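Local coordinates for BsaWI endonuclease (Geobacillus stearothermophilus, PDB 4ZSF), which cleaves DNA as a restriction endonuclease of the PD-(D/E)XK nuclease family, captured here in a pre-specific complex with DNA, at a contact of chain A with DNA. Sequence-based numbering; all coordinates share one arbitrary frame.

A contact of chain A with DNA. Residues 78, 81-82, 85. With nucleotides of chain B.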
# COMPACT_ATOMS: atom_id res chain seq x y z
N SER A 78 -13.50 -9.63 -1.29
CA SER A 78 -12.82 -10.80 -0.71
C SER A 78 -11.97 -11.54 -1.80
O SER A 78 -10.80 -11.88 -1.63
CB SER A 78 -13.86 -11.73 -0.11
OG SER A 78 -13.34 -13.04 0.12
N ASN A 81 -9.00 -9.44 -3.05
CA ASN A 81 -7.87 -9.39 -2.11
C ASN A 81 -7.16 -10.73 -1.99
O ASN A 81 -5.95 -10.79 -1.69
CB ASN A 81 -8.36 -8.92 -0.74
CG ASN A 81 -8.45 -7.38 -0.68
OD1 ASN A 81 -7.80 -6.71 -1.48
ND2 ASN A 81 -9.28 -6.85 0.20
N SER A 82 -7.89 -11.79 -2.24
CA SER A 82 -7.28 -13.10 -2.39
C SER A 82 -6.28 -13.12 -3.59
O SER A 82 -5.11 -13.51 -3.47
CB SER A 82 -8.36 -14.18 -2.57
OG SER A 82 -7.75 -15.38 -3.02
N LYS A 85 -3.04 -10.97 -3.09
CA LYS A 85 -1.98 -11.49 -2.29
C LYS A 85 -1.39 -12.84 -2.82
O LYS A 85 -0.19 -13.07 -2.64
CB LYS A 85 -2.48 -11.65 -0.82
CG LYS A 85 -1.33 -12.00 0.20
CD LYS A 85 -0.33 -10.83 0.38
CE LYS A 85 0.80 -11.23 1.36
NZ LYS A 85 1.83 -10.18 1.44
P DG B 8 -10.28 0.65 4.48
OP1 DG B 8 -11.57 1.09 3.80
OP2 DG B 8 -9.71 1.00 5.75
O5' DG B 8 -10.26 -0.96 4.65
C5' DG B 8 -10.91 -1.71 3.67
C4' DG B 8 -10.32 -3.09 3.62
O4' DG B 8 -8.98 -2.98 3.08
C3' DG B 8 -10.19 -3.74 4.97
O3' DG B 8 -10.52 -5.11 4.83
C2' DG B 8 -8.70 -3.60 5.31
C1' DG B 8 -8.09 -3.76 3.91
N9 DG B 8 -6.78 -3.14 3.74
C8 DG B 8 -6.04 -2.44 4.62
N7 DG B 8 -4.91 -1.95 4.06
C5 DG B 8 -4.94 -2.48 2.78
C6 DG B 8 -4.03 -2.34 1.73
O6 DG B 8 -2.94 -1.75 1.73
N1 DG B 8 -4.45 -2.98 0.56
C2 DG B 8 -5.60 -3.70 0.45
N2 DG B 8 -5.83 -4.29 -0.78
N3 DG B 8 -6.50 -3.83 1.44
C4 DG B 8 -6.08 -3.18 2.57
P DG B 9 -11.71 -5.80 5.59
OP1 DG B 9 -12.91 -5.00 5.26
OP2 DG B 9 -11.26 -5.99 6.98
O5' DG B 9 -11.72 -7.20 4.92
C5' DG B 9 -12.24 -7.37 3.56
C4' DG B 9 -11.60 -8.56 2.90
O4' DG B 9 -10.22 -8.23 2.53
C3' DG B 9 -11.54 -9.81 3.78
O3' DG B 9 -11.80 -10.95 2.98
C2' DG B 9 -10.10 -9.76 4.36
C1' DG B 9 -9.31 -9.05 3.26
N9 DG B 9 -8.27 -8.13 3.78
C8 DG B 9 -8.29 -7.41 4.95
N7 DG B 9 -7.20 -6.69 5.10
C5 DG B 9 -6.42 -6.98 3.98
C6 DG B 9 -5.16 -6.46 3.57
O6 DG B 9 -4.47 -5.67 4.18
N1 DG B 9 -4.71 -7.00 2.35
C2 DG B 9 -5.45 -7.88 1.61
N2 DG B 9 -4.89 -8.35 0.47
N3 DG B 9 -6.62 -8.34 1.98
C4 DG B 9 -7.06 -7.85 3.17
P DT B 10 -11.48 -12.43 3.44
OP1 DT B 10 -12.36 -13.33 2.65
OP2 DT B 10 -11.45 -12.52 4.90
O5' DT B 10 -10.01 -12.68 2.87
C5' DT B 10 -9.75 -12.49 1.48
C4' DT B 10 -8.26 -12.65 1.21
O4' DT B 10 -7.54 -11.67 1.99
C3' DT B 10 -7.72 -14.01 1.70
O3' DT B 10 -7.22 -14.76 0.57
C2' DT B 10 -6.60 -13.64 2.72
C1' DT B 10 -6.29 -12.21 2.37
N1 DT B 10 -5.85 -11.38 3.52
C2 DT B 10 -4.66 -10.71 3.42
O2 DT B 10 -3.91 -10.83 2.47
N3 DT B 10 -4.38 -9.87 4.47
C4 DT B 10 -5.16 -9.64 5.56
O4 DT B 10 -4.80 -8.87 6.45
C5 DT B 10 -6.42 -10.40 5.61
C7 DT B 10 -7.36 -10.29 6.80
C6 DT B 10 -6.69 -11.24 4.59
P DC B 11 -6.70 -16.25 0.65
OP1 DC B 11 -6.93 -16.76 -0.74
OP2 DC B 11 -7.25 -16.93 1.85
O5' DC B 11 -5.14 -16.13 0.88
C5' DC B 11 -4.34 -15.40 -0.10
C4' DC B 11 -2.92 -15.17 0.41
O4' DC B 11 -2.97 -14.30 1.57
C3' DC B 11 -2.16 -16.41 0.86
O3' DC B 11 -0.89 -16.40 0.16
C2' DC B 11 -1.97 -16.25 2.39
C1' DC B 11 -1.97 -14.72 2.49
N1 DC B 11 -2.43 -14.13 3.78
C2 DC B 11 -1.65 -13.12 4.37
O2 DC B 11 -0.53 -12.86 3.88
N3 DC B 11 -2.11 -12.52 5.51
C4 DC B 11 -3.30 -12.81 5.99
N4 DC B 11 -3.72 -12.13 7.10
C5 DC B 11 -4.12 -13.84 5.39
C6 DC B 11 -3.65 -14.42 4.27
O HOH W 1 -9.24 -3.92 0.32
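One face of the long helix 70-103 lies in the minor groove of the duplex, where four residues follow the strand of chain B from DG8 to DC11. Asn81 carries the tightest part. Its CG stands beside the backbone N and anti to the carbonyl carbon (chi1 -83°), which carries the amide into the groove at the sugar edges of two consecutive guanines. The branches divide the work. ND2 donates to the deoxyribose ring oxygen O4' of DG9 over 2.9 Å, with that oxygen close to the amide plane, while OD1 accepts from the exocyclic amine N2 of DG8 at 3.2 Å. This second bond is less ideal, the donor standing 39° above the carbonyl plane. CB packs 3.3 Å from N3 of DG9, and the backbone O of Asn81 takes a weak bond from N2 of the same base. ND2 also holds water 1 at 2.9 Å, which links onward to N3 and O4' of DG8, so the amide is tied on both branches and its rotation is fixed. An alanine here would remove both amide branches and would probably lose the bonds to DG8 N2 and DG9 O4' and the hold on the water, leaving little more than the weak backbone bond to DG9 N2 and the packing of CB.

Two serines grip the backbone at the groove's rim. Both hydroxyls lie anti to the backbone N, and each reaches a phosphate tip to tip: Ser78 OG donates to OP1 of DT10 at 2.7 Å, Ser82 OG to OP1 of DC11 at 2.8 Å. Looser contact is made by Lys85 through its aliphatic carbons, the chain bending at chi2 (67°) and running alongside the DC11 sugar. CG lies 3.5 Å from C4' of DC11, and CE approaches that nucleotide's base oxygen O2. The site lies in the N-terminal half of helix 70-103, which connects the N-terminal helices to the mixed helix-strand part of the chain.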